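Local coordinates for protein carboxylesterase (Est-2) (Archaeoglobus fulgidus, PDB 5FRD) that probably hydrolyses carboxylic esters as a thermophilic member of the alpha/beta hydrolase family, and carries a coenzyme A molecule bound near its active site, at residues Val5-Asp10 with Val14-Gly19; Thr42-Tyr47 with Glu240-Phe245; Val194-Glu199 with Thr203-His208. All coordinates share one frame; numbering follows the deposited sequence. Where two conformers were deposited one is given.

Interaction 1: Val5-Asp10 with Val14-Gly19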
loop_
_atom_site.group_PDB
_atom_site.type_symbol
_atom_site.label_atom_id
_atom_site.label_comp_id
_atom_site.label_asym_id
_atom_site.label_seq_id
_atom_site.Cartn_x
_atom_site.Cartn_y
_atom_site.Cartn_z
ATOM N N VAL A 5 -12.790 4.479 -12.867
ATOM C CA VAL A 5 -14.089 3.783 -12.777
ATOM C C VAL A 5 -14.662 3.977 -11.408
ATOM O O VAL A 5 -13.977 4.391 -10.466
ATOM C CB VAL A 5 -13.988 2.292 -13.099
ATOM C CG1 VAL A 5 -13.507 2.090 -14.525
ATOM C CG2 VAL A 5 -13.077 1.572 -12.112
ATOM N N PHE A 6 -15.947 3.656 -11.286
ATOM C CA PHE A 6 -16.667 3.774 -10.023
ATOM C C PHE A 6 -17.476 2.517 -9.816
ATOM O O PHE A 6 -18.081 2.022 -10.757
ATOM C CB PHE A 6 -17.584 4.999 -10.051
ATOM C CG PHE A 6 -16.835 6.301 -10.146
ATOM C CD1 PHE A 6 -16.469 6.818 -11.375
ATOM C CD2 PHE A 6 -16.453 6.963 -8.989
ATOM C CE1 PHE A 6 -15.739 8.013 -11.448
ATOM C CE2 PHE A 6 -15.737 8.160 -9.070
ATOM C CZ PHE A 6 -15.386 8.656 -10.293
ATOM N N ILE A 7 -17.512 2.073 -8.576
ATOM C CA ILE A 7 -18.338 0.949 -8.108
ATOM C C ILE A 7 -19.029 1.383 -6.831
ATOM O O ILE A 7 -18.767 2.451 -6.266
ATOM C CB ILE A 7 -17.492 -0.325 -7.856
ATOM C CG1 ILE A 7 -16.520 -0.142 -6.702
ATOM C CG2 ILE A 7 -16.801 -0.742 -9.140
ATOM C CD1 ILE A 7 -15.808 -1.404 -6.306
ATOM N N ASP A 8 -19.955 0.538 -6.367
ATOM C CA ASP A 8 -20.663 0.783 -5.114
ATOM C C ASP A 8 -20.383 -0.352 -4.155
ATOM O O ASP A 8 -20.507 -1.517 -4.530
ATOM C CB ASP A 8 -22.168 0.866 -5.362
ATOM C CG ASP A 8 -22.933 1.167 -4.080
ATOM O OD1 ASP A 8 -22.949 2.344 -3.671
ATOM O OD2 ASP A 8 -23.472 0.212 -3.469
ATOM N N VAL A 9 -19.982 -0.008 -2.938
ATOM C CA VAL A 9 -19.833 -0.965 -1.863
ATOM C C VAL A 9 -20.771 -0.566 -0.712
ATOM O O VAL A 9 -20.480 0.359 0.028
ATOM C CB VAL A 9 -18.374 -1.072 -1.359
ATOM C CG1 VAL A 9 -18.260 -2.036 -0.188
ATOM C CG2 VAL A 9 -17.468 -1.502 -2.512
ATOM N N ASP A 10 -21.890 -1.309 -0.586
ATOM C CA ASP A 10 -22.904 -1.038 0.456
ATOM C C ASP A 10 -23.337 0.422 0.521
ATOM O O ASP A 10 -23.491 0.991 1.598
ATOM C CB ASP A 10 -22.366 -1.447 1.829
ATOM C CG ASP A 10 -21.946 -2.891 1.885
ATOM O OD1 ASP A 10 -22.411 -3.687 1.043
ATOM O OD2 ASP A 10 -21.139 -3.219 2.779
ATOM N N VAL A 14 -17.036 3.962 -4.469
ATOM C CA VAL A 14 -15.587 3.702 -4.477
ATOM C C VAL A 14 -15.090 3.929 -5.893
ATOM O O VAL A 14 -15.565 3.319 -6.837
ATOM C CB VAL A 14 -15.256 2.290 -3.992
ATOM C CG1 VAL A 14 -13.758 1.995 -4.118
ATOM C CG2 VAL A 14 -15.685 2.111 -2.528
ATOM N N SER A 15 -14.070 4.792 -6.028
ATOM C CA SER A 15 -13.397 5.000 -7.296
ATOM C C SER A 15 -12.131 4.165 -7.367
ATOM O O SER A 15 -11.495 3.924 -6.336
ATOM C CB SER A 15 -13.051 6.461 -7.467
ATOM O OG SER A 15 -12.660 6.715 -8.822
ATOM N N LEU A 16 -11.817 3.731 -8.563
ATOM C CA LEU A 16 -10.546 3.046 -8.846
ATOM C C LEU A 16 -9.945 3.598 -10.113
ATOM O O LEU A 16 -10.649 4.039 -11.008
ATOM C CB LEU A 16 -10.706 1.532 -8.954
ATOM C CG LEU A 16 -11.367 0.829 -7.754
ATOM C CD1 LEU A 16 -12.878 0.643 -7.960
ATOM C CD2 LEU A 16 -10.748 -0.517 -7.484
ATOM N N LEU A 17 -8.621 3.491 -10.218
ATOM C CA LEU A 17 -7.928 3.692 -11.483
ATOM C C LEU A 17 -7.606 2.337 -12.044
ATOM O O LEU A 17 -7.239 1.410 -11.312
ATOM C CB LEU A 17 -6.648 4.497 -11.306
ATOM C CG LEU A 17 -6.821 5.935 -10.901
ATOM C CD1 LEU A 17 -5.448 6.567 -10.710
ATOM C CD2 LEU A 17 -7.642 6.723 -11.908
ATOM N N LYS A 18 -7.681 2.185 -13.358
ATOM C CA LYS A 18 -7.335 0.926 -13.994
ATOM C C LYS A 18 -6.504 1.133 -15.241
ATOM O O LYS A 18 -6.686 2.083 -15.983
ATOM C CB LYS A 18 -8.530 0.084 -14.373
ATOM C CG LYS A 18 -9.450 0.754 -15.354
ATOM C CD LYS A 18 -10.644 -0.130 -15.699
ATOM C CE LYS A 18 -10.310 -1.163 -16.758
ATOM N NZ LYS A 18 -11.495 -2.037 -17.022
ATOM N N GLY A 19 -5.546 0.246 -15.397
ATOM C CA GLY A 19 -4.765 0.116 -16.611
ATOM C C GLY A 19 -5.208 -1.067 -17.407
ATOM O O GLY A 19 -6.387 -1.451 -17.350
#

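Interaction 2: Thr42-Tyr47 with Glu240-Phe245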
loop_
_atom_site.group_PDB
_atom_site.type_symbol
_atom_site.label_atom_id
_atom_site.label_comp_id
_atom_site.label_asym_id
_atom_site.label_seq_id
_atom_site.Cartn_x
_atom_site.Cartn_y
_atom_site.Cartn_z
ATOM N N THR A 42 0.154 1.892 -15.576
ATOM C CA THR A 42 0.438 2.093 -17.007
ATOM C C THR A 42 1.326 1.010 -17.590
ATOM O O THR A 42 1.214 0.712 -18.784
ATOM C CB THR A 42 1.031 3.489 -17.284
ATOM O OG1 THR A 42 2.237 3.639 -16.522
ATOM C CG2 THR A 42 0.059 4.587 -16.988
ATOM N N ALA A 43 2.183 0.406 -16.783
ATOM C CA ALA A 43 3.135 -0.587 -17.273
ATOM C C ALA A 43 2.717 -2.011 -17.035
ATOM O O ALA A 43 2.861 -2.845 -17.909
ATOM C CB ALA A 43 4.516 -0.337 -16.660
ATOM N N ILE A 44 2.212 -2.296 -15.847
ATOM C CA ILE A 44 1.851 -3.638 -15.420
ATOM C C ILE A 44 0.365 -3.879 -15.600
ATOM O O ILE A 44 -0.022 -4.971 -16.014
ATOM C CB ILE A 44 2.243 -3.835 -13.958
ATOM C CG1 ILE A 44 3.786 -3.850 -13.922
ATOM C CG2 ILE A 44 1.650 -5.102 -13.371
ATOM C CD1 ILE A 44 4.364 -3.830 -12.550
ATOM N N GLY A 45 -0.446 -2.860 -15.329
ATOM C CA GLY A 45 -1.894 -3.006 -15.411
ATOM C C GLY A 45 -2.518 -3.276 -14.072
ATOM O O GLY A 45 -1.859 -3.209 -13.042
ATOM N N GLY A 46 -3.806 -3.592 -14.112
ATOM C CA GLY A 46 -4.574 -3.879 -12.914
ATOM C C GLY A 46 -5.444 -2.717 -12.471
ATOM O O GLY A 46 -5.691 -1.771 -13.219
ATOM N N TYR A 47 -5.878 -2.778 -11.219
ATOM C CA TYR A 47 -6.750 -1.790 -10.596
ATOM C C TYR A 47 -6.169 -1.276 -9.298
ATOM O O TYR A 47 -5.693 -2.080 -8.485
ATOM C CB TYR A 47 -8.101 -2.433 -10.238
ATOM C CG TYR A 47 -9.071 -2.669 -11.350
ATOM C CD1 TYR A 47 -8.917 -3.757 -12.178
ATOM C CD2 TYR A 47 -10.139 -1.820 -11.562
ATOM C CE1 TYR A 47 -9.860 -4.015 -13.214
ATOM C CE2 TYR A 47 -11.081 -2.075 -12.565
ATOM C CZ TYR A 47 -10.905 -3.146 -13.367
ATOM O OH TYR A 47 -11.846 -3.427 -14.365
ATOM N N GLU A 240 10.101 -3.816 -12.703
ATOM C CA GLU A 240 10.811 -5.009 -13.140
ATOM C C GLU A 240 10.708 -6.141 -12.116
ATOM O O GLU A 240 10.513 -7.306 -12.470
ATOM C CB GLU A 240 12.271 -4.627 -13.452
ATOM C CG GLU A 240 13.161 -5.756 -13.932
ATOM C CD GLU A 240 14.586 -5.288 -14.214
ATOM O OE1 GLU A 240 14.788 -4.131 -14.654
ATOM O OE2 GLU A 240 15.507 -6.102 -13.982
ATOM N N ALA A 241 10.860 -5.808 -10.831
ATOM C CA ALA A 241 10.745 -6.788 -9.767
ATOM C C ALA A 241 9.337 -7.368 -9.708
ATOM O O ALA A 241 9.146 -8.563 -9.565
ATOM C CB ALA A 241 11.093 -6.178 -8.421
ATOM N N LEU A 242 8.345 -6.491 -9.792
ATOM C CA LEU A 242 6.952 -6.940 -9.741
ATOM C C LEU A 242 6.619 -7.823 -10.920
ATOM O O LEU A 242 5.998 -8.860 -10.728
ATOM C CB LEU A 242 6.019 -5.738 -9.621
ATOM C CG LEU A 242 4.508 -6.038 -9.564
ATOM C CD1 LEU A 242 4.182 -6.996 -8.448
ATOM C CD2 LEU A 242 3.738 -4.737 -9.374
ATOM N N GLU A 243 7.048 -7.433 -12.116
ATOM C CA GLU A 243 6.771 -8.232 -13.310
ATOM C C GLU A 243 7.403 -9.622 -13.244
ATOM O O GLU A 243 6.751 -10.623 -13.630
ATOM C CB GLU A 243 7.184 -7.493 -14.575
ATOM C CG GLU A 243 6.775 -8.205 -15.857
ATOM C CD GLU A 243 5.256 -8.345 -16.029
ATOM O OE1 GLU A 243 4.481 -7.465 -15.590
ATOM O OE2 GLU A 243 4.828 -9.356 -16.611
ATOM N N LYS A 244 8.632 -9.717 -12.746
ATOM C CA LYS A 244 9.284 -11.006 -12.566
ATOM C C LYS A 244 8.460 -11.892 -11.622
ATOM O O LYS A 244 8.235 -13.080 -11.881
ATOM C CB LYS A 244 10.703 -10.816 -12.036
ATOM C CG LYS A 244 11.482 -12.098 -11.807
ATOM C CD LYS A 244 12.974 -11.795 -11.690
ATOM C CE LYS A 244 13.767 -12.987 -11.174
ATOM N NZ LYS A 244 13.764 -13.059 -9.684
ATOM N N PHE A 245 7.958 -11.309 -10.544
ATOM C CA PHE A 245 7.120 -12.040 -9.589
ATOM C C PHE A 245 5.780 -12.461 -10.195
ATOM O O PHE A 245 5.291 -13.587 -9.957
ATOM C CB PHE A 245 6.885 -11.157 -8.351
ATOM C CG PHE A 245 6.056 -11.792 -7.275
ATOM C CD1 PHE A 245 6.552 -12.826 -6.508
ATOM C CD2 PHE A 245 4.791 -11.307 -6.970
ATOM C CE1 PHE A 245 5.813 -13.385 -5.489
ATOM C CE2 PHE A 245 4.048 -11.849 -5.957
ATOM C CZ PHE A 245 4.547 -12.892 -5.214
#

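Interaction 3: Val194-Glu199 with Thr203-His208. With COA (coenzyme A), chain C.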
loop_
_atom_site.group_PDB
_atom_site.type_symbol
_atom_site.label_atom_id
_atom_site.label_comp_id
_atom_site.label_asym_id
_atom_site.label_seq_id
_atom_site.Cartn_x
_atom_site.Cartn_y
_atom_site.Cartn_z
ATOM N N VAL A 194 8.331 -9.084 -1.036
ATOM C CA VAL A 194 8.500 -8.046 -0.012
ATOM C C VAL A 194 9.478 -7.040 -0.592
ATOM O O VAL A 194 10.591 -7.430 -0.995
ATOM C CB VAL A 194 9.019 -8.644 1.308
ATOM C CG1 VAL A 194 9.184 -7.597 2.373
ATOM C CG2 VAL A 194 8.108 -9.780 1.801
ATOM N N ILE A 195 9.070 -5.780 -0.722
ATOM C CA ILE A 195 9.859 -4.768 -1.389
ATOM C C ILE A 195 10.058 -3.589 -0.461
ATOM O O ILE A 195 9.082 -3.097 0.131
ATOM C CB ILE A 195 9.196 -4.253 -2.686
ATOM C CG1 ILE A 195 8.944 -5.384 -3.694
ATOM C CG2 ILE A 195 10.029 -3.164 -3.332
ATOM C CD1 ILE A 195 8.153 -4.974 -4.945
ATOM N N VAL A 196 11.297 -3.092 -0.347
ATOM C CA VAL A 196 11.562 -1.903 0.439
ATOM C C VAL A 196 12.658 -1.117 -0.248
ATOM O O VAL A 196 13.563 -1.701 -0.838
ATOM C CB VAL A 196 11.923 -2.267 1.906
ATOM C CG1 VAL A 196 13.172 -3.124 1.978
ATOM C CG2 VAL A 196 12.058 -1.044 2.791
ATOM N N GLY A 197 12.553 0.200 -0.209
ATOM C CA GLY A 197 13.638 1.055 -0.638
ATOM C C GLY A 197 14.758 0.973 0.381
ATOM O O GLY A 197 14.499 0.999 1.593
ATOM N N GLU A 198 15.992 0.945 -0.113
ATOM C CA GLU A 198 17.164 0.802 0.776
ATOM C C GLU A 198 17.232 1.875 1.859
ATOM O O GLU A 198 17.681 1.575 2.965
ATOM C CB GLU A 198 18.413 0.804 -0.095
ATOM C CG GLU A 198 19.709 0.500 0.647
ATOM C CD GLU A 198 20.890 0.425 -0.308
ATOM O OE1 GLU A 198 20.824 -0.371 -1.272
ATOM O OE2 GLU A 198 21.883 1.148 -0.079
ATOM N N GLU A 199 16.738 3.085 1.567
ATOM C CA GLU A 199 16.842 4.227 2.475
ATOM C C GLU A 199 15.590 4.456 3.331
ATOM O O GLU A 199 15.524 5.407 4.075
ATOM C CB GLU A 199 17.156 5.491 1.664
ATOM C CG GLU A 199 18.415 5.321 0.827
ATOM C CD GLU A 199 18.874 6.577 0.110
ATOM O OE1 GLU A 199 18.590 7.695 0.596
ATOM O OE2 GLU A 199 19.546 6.424 -0.935
ATOM N N THR A 203 9.464 2.570 7.382
ATOM C CA THR A 203 9.275 1.120 7.485
ATOM C C THR A 203 10.601 0.531 7.008
ATOM O O THR A 203 10.806 0.262 5.851
ATOM C CB THR A 203 8.086 0.627 6.625
ATOM O OG1 THR A 203 8.215 1.080 5.284
ATOM C CG2 THR A 203 6.773 1.131 7.164
ATOM N N PRO A 204 11.552 0.388 7.944
ATOM C CA PRO A 204 12.922 0.090 7.529
ATOM C C PRO A 204 13.152 -1.368 7.163
ATOM O O PRO A 204 12.235 -2.216 7.215
ATOM C CB PRO A 204 13.742 0.497 8.755
ATOM C CG PRO A 204 12.812 0.328 9.882
ATOM C CD PRO A 204 11.451 0.690 9.372
ATOM N N LEU A 205 14.389 -1.681 6.801
ATOM C CA LEU A 205 14.760 -3.013 6.365
ATOM C C LEU A 205 14.303 -4.087 7.329
ATOM O O LEU A 205 13.775 -5.101 6.891
ATOM C CB LEU A 205 16.270 -3.096 6.206
ATOM C CG LEU A 205 16.833 -4.453 5.824
ATOM C CD1 LEU A 205 16.307 -4.908 4.457
ATOM C CD2 LEU A 205 18.348 -4.395 5.799
ATOM N N LYS A 206 14.483 -3.891 8.629
ATOM C CA LYS A 206 14.117 -4.940 9.581
ATOM C C LYS A 206 12.649 -5.313 9.531
ATOM O O LYS A 206 12.329 -6.454 9.782
ATOM C CB LYS A 206 14.504 -4.597 10.997
ATOM C CG LYS A 206 16.002 -4.669 11.253
ATOM C CD LYS A 206 16.337 -4.048 12.613
ATOM C CE LYS A 206 17.839 -3.751 12.763
ATOM N NZ LYS A 206 18.337 -4.001 14.149
ATOM N N TYR A 207 11.764 -4.370 9.186
ATOM C CA TYR A 207 10.349 -4.731 9.084
ATOM C C TYR A 207 10.134 -5.725 7.943
ATOM O O TYR A 207 9.237 -6.594 8.007
ATOM C CB TYR A 207 9.471 -3.530 8.821
ATOM C CG TYR A 207 9.301 -2.524 9.932
ATOM C CD1 TYR A 207 10.117 -2.519 11.080
ATOM C CD2 TYR A 207 8.300 -1.552 9.847
ATOM C CE1 TYR A 207 9.946 -1.559 12.092
ATOM C CE2 TYR A 207 8.130 -0.590 10.844
ATOM C CZ TYR A 207 8.976 -0.589 11.956
ATOM O OH TYR A 207 8.861 0.369 12.965
ATOM N N HIS A 208 10.939 -5.598 6.889
ATOM C CA HIS A 208 10.812 -6.409 5.679
ATOM C C HIS A 208 11.530 -7.750 5.827
ATOM O O HIS A 208 11.037 -8.777 5.364
ATOM C CB HIS A 208 11.245 -5.570 4.481
ATOM C CG HIS A 208 10.345 -4.389 4.291
ATOM N ND1 HIS A 208 10.489 -3.215 4.991
ATOM C CD2 HIS A 208 9.197 -4.273 3.598
ATOM C CE1 HIS A 208 9.491 -2.405 4.687
ATOM N NE2 HIS A 208 8.697 -3.030 3.847
HETATM N N1A COA C . 8.615 -5.523 12.305
HETATM C C2A COA C . 9.559 -6.063 13.090
HETATM N N3A COA C . 9.800 -5.597 14.322
HETATM C C4A COA C . 9.080 -4.571 14.829
HETATM C C5A COA C . 8.040 -3.936 14.046
HETATM C C6A COA C . 7.822 -4.489 12.720
HETATM N N6A COA C . 6.876 -3.948 11.924
HETATM N N7A COA C . 7.499 -2.936 14.759
HETATM C C8A COA C . 8.137 -2.960 15.943
HETATM N N9A COA C . 9.075 -3.929 15.966
HETATM C C1B COA C . 9.983 -4.200 17.098
HETATM C C2B COA C . 10.973 -3.073 17.175
HETATM O O2B COA C . 12.061 -3.320 16.287
HETATM C C3B COA C . 11.310 -3.068 18.657
HETATM O O3B COA C . 12.306 -4.058 18.907
HETATM P P3B COA C . 13.574 -3.787 19.873
HETATM O O7A COA C . 12.897 -3.561 21.209
HETATM O O8A COA C . 14.248 -2.576 19.260
HETATM O O9A COA C . 14.385 -5.059 19.753
HETATM C C4B COA C . 10.009 -3.469 19.323
HETATM O O4B COA C . 9.264 -4.180 18.314
HETATM C C5B COA C . 9.184 -2.307 19.852
HETATM O O5B COA C . 8.908 -1.396 18.776
HETATM P P1A COA C . 7.536 -0.565 18.716
HETATM O O1A COA C . 6.379 -1.425 19.013
HETATM O O2A COA C . 7.564 0.126 17.352
HETATM O O3A COA C . 7.561 0.532 19.892
HETATM P P2A COA C . 8.701 1.597 20.286
HETATM O O4A COA C . 8.010 2.378 21.369
HETATM O O5A COA C . 10.015 0.902 20.473
HETATM O O6A COA C . 8.951 2.543 18.998
HETATM C CBP COA C . 8.542 4.166 17.323
HETATM C CCP COA C . 7.942 3.416 18.505
HETATM C CDP COA C . 7.455 5.059 16.729
HETATM C CEP COA C . 9.712 5.027 17.837
HETATM C CAP COA C . 9.028 3.138 16.270
HETATM O OAP COA C . 7.950 2.233 15.918
HETATM C C9P COA C . 9.569 3.801 15.023
HETATM O O9P COA C . 10.609 4.425 15.062
HETATM N N8P COA C . 8.862 3.630 13.891
HETATM C C7P COA C . 9.324 4.062 12.569
HETATM C C6P COA C . 8.879 5.469 12.182
HETATM C C5P COA C . 7.414 5.688 11.858
HETATM O O5P COA C . 6.791 6.623 12.378
HETATM N N4P COA C . 6.861 4.879 10.951
HETATM C C3P COA C . 5.511 5.054 10.468
HETATM C C2P COA C . 4.903 3.705 10.164
HETATM S S1P COA C . 3.278 3.959 9.417
HETATM O O HOH W 1 15.750 0.782 5.702
#

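Interaction 1: Val5-Asp10 with Val14-Gly19
The ring of Phe-6 leans over Ser-15, its non-hydrogen-bonded partner on the neighbouring antiparallel strand. Phe-6 CB starts 4.2 Å from Val-14 O. The first torsion (chi1 -65°) sets CG beside the backbone N of Phe-6, and the ring comes to lie over Ser-15. Phe-6 CD2 then lies near Ser-15 CB. Phe-6 CE2 comes within 3.4 Å of Ser-15 OG, and Phe-6 CZ at the far end still touches Ser-15 OG. The hydroxyl thus sits over one face of the ring, displaced toward its rim. Ser-15 OG also donates to Val-5 O at 3.1 Å, tilted 28° from the carbonyl plane, and is also hydrogen-bonded to Arg-4 NH1. Leu-16 N reaches the same Val-5 O at 3.0 Å from the other face of that plane, so the carbonyl is gripped by two donors. Four backbone bonds join Val-5 with Leu-16 and Ile-7 with Val-14, pairing the two strands of a beta hairpin at the edge of the central sheet; strand 3-9 is its outermost strand on this side. On the other surface of the hairpin the contact is mostly apolar. Ile-7 lies alongside Val-14, both pointing the same way, and Ile-7 CG1 also touches Leu-16 CD1 at 3.9 Å. Val-9 CG2 meets Val-14 CG2 farther toward the turn, and helix 65-79 packs against Ile-7, Val-9 and Val-14. At the opposite end Val-5 CG1 rests 3.8 Å from Lys-18 CD, where it is crossed at about a right angle by the lysine chain, whose NZ is hydrogen-bonded to Tyr-47 OH.

Interaction 2: Thr42-Tyr47 with Glu240-Phe245
Ile-44 drives its CD1 methyl onto the branch of Leu-242, Ile-44 CD1 lying 3.4 Å from Leu-242 CD2, with Leu-242 CG and CB slightly farther. The two side chains meet at a slant, with one methyl of the isoleucine set against a row of three leucine carbons. The shortest of these approaches is tighter than ordinary van der Waals packing, but Ile-44 was modelled in two conformers, so any strain read from it is doubtful. Leu-242 presents its branch by carrying CG anti to its backbone N (chi1 180°), which extends the side chain outward from helix 235-249. One residue on, Glu-243 runs past Ile-44 in the opposite sense: its chain bends at chi2 (63°) and brings OE1 to 4.0 Å from Ile-44 CG1, a plain packing contact.

The contact joins the end of helix 38-43 to the C-terminal helix, which lies on the central sheet of the alpha/beta hydrolase fold: Leu-242 also touches Val-110 of strand 106-112, and Phe-245 touches Ala-108 and Val-110. After Ile-44 the chain leaves helical geometry at Gly-45 (phi 97°), and Gly-46 keeps phi positive before strand 47-49 begins. Two glycines in a row thus make the passage from helix to strand.

No hydrogen bond passes directly between the two segments. Instead, Arg-22 NH1 is hydrogen-bonded to Ile-44 O, and its NH2 forms a salt bridge with Glu-243 OE2. Because Glu-253 OE1 also lies close to Glu-243 OE2, the arginine would be expected to offset repulsion between the two carboxylates, leaving this contact apolar where the branched side chains meet, with the charged interaction running through Arg-22 at its flank.

Interaction 3: Val194-Glu199 with Thr203-His208
Val-196 stands upright over the imidazole of His-208: its CB lies 3.5 Å from the ring centroid and only 9° off the ring normal, a CH-pi contact. Its CG2 reaches toward the ND1 and CE1 side of the ring and its CG1 toward CG. Val-194, two residues back on the same side of the strand, comes instead at the rim, with CG1 in the ring plane and 3.5 Å from His-208 CD2. One valine therefore fills a face while the other abuts an edge, and hydrogen bonds at both nitrogens fix the rotation of the ring. His-208 ND1 donates to Pro-204 O at 3.0 Å; the acceptor lies in the imidazole plane, although the donor stands well above the carbonyl plane. Tyr-207 N reaches that same oxygen from the opposite face. His-208 NE2 is hydrogen-bonded to the backbone N of Thr-114.

Tyr-207, one of the coenzyme A pocket residues, lies nearly parallel to the adenine, with N6A 3.3 Å above the centre of its ring. Pro-204 CD lies 3.6 Å over the other face, so the ring of Tyr-207 is sandwiched between ligand and proline. A water accepts from Leu-205 N and makes a weak bond to Glu-198 O.

The segments form the strand-to-helix half of a beta-alpha-beta unit. Their connection holds Asp-200, hydrogen-bonded to Thr-203 OG1, on the loop after strand 192-197, where alpha/beta hydrolases commonly carry the acid of the catalytic triad, consistent with such a role here.

How the interactions relate
Interactions 1 and 2 adjoin, their centres about 20 Å apart: Gly-19 N and Gly-46 O are 3.0 Å apart, as are Lys-18 NZ and Tyr-47 OH, both probable hydrogen bonds. Strand 12-18 of the hairpin thus pairs antiparallel with strand 47-49. Interaction 3 belongs to the same sheet but lies across the chain's centre from interaction 1, about 30 Å between centres, with nearest atoms about 18 Å apart. Interactions 2 and 3 come closer, to about 5 Å between nearest atoms, without touching. Interaction 3 supplies Tyr-207 to the coenzyme A pocket, and its Thr-203 touches the probable Ser-89, His-228, Asp-200 triad; interactions 1 and 2 are structural packing away from these sites.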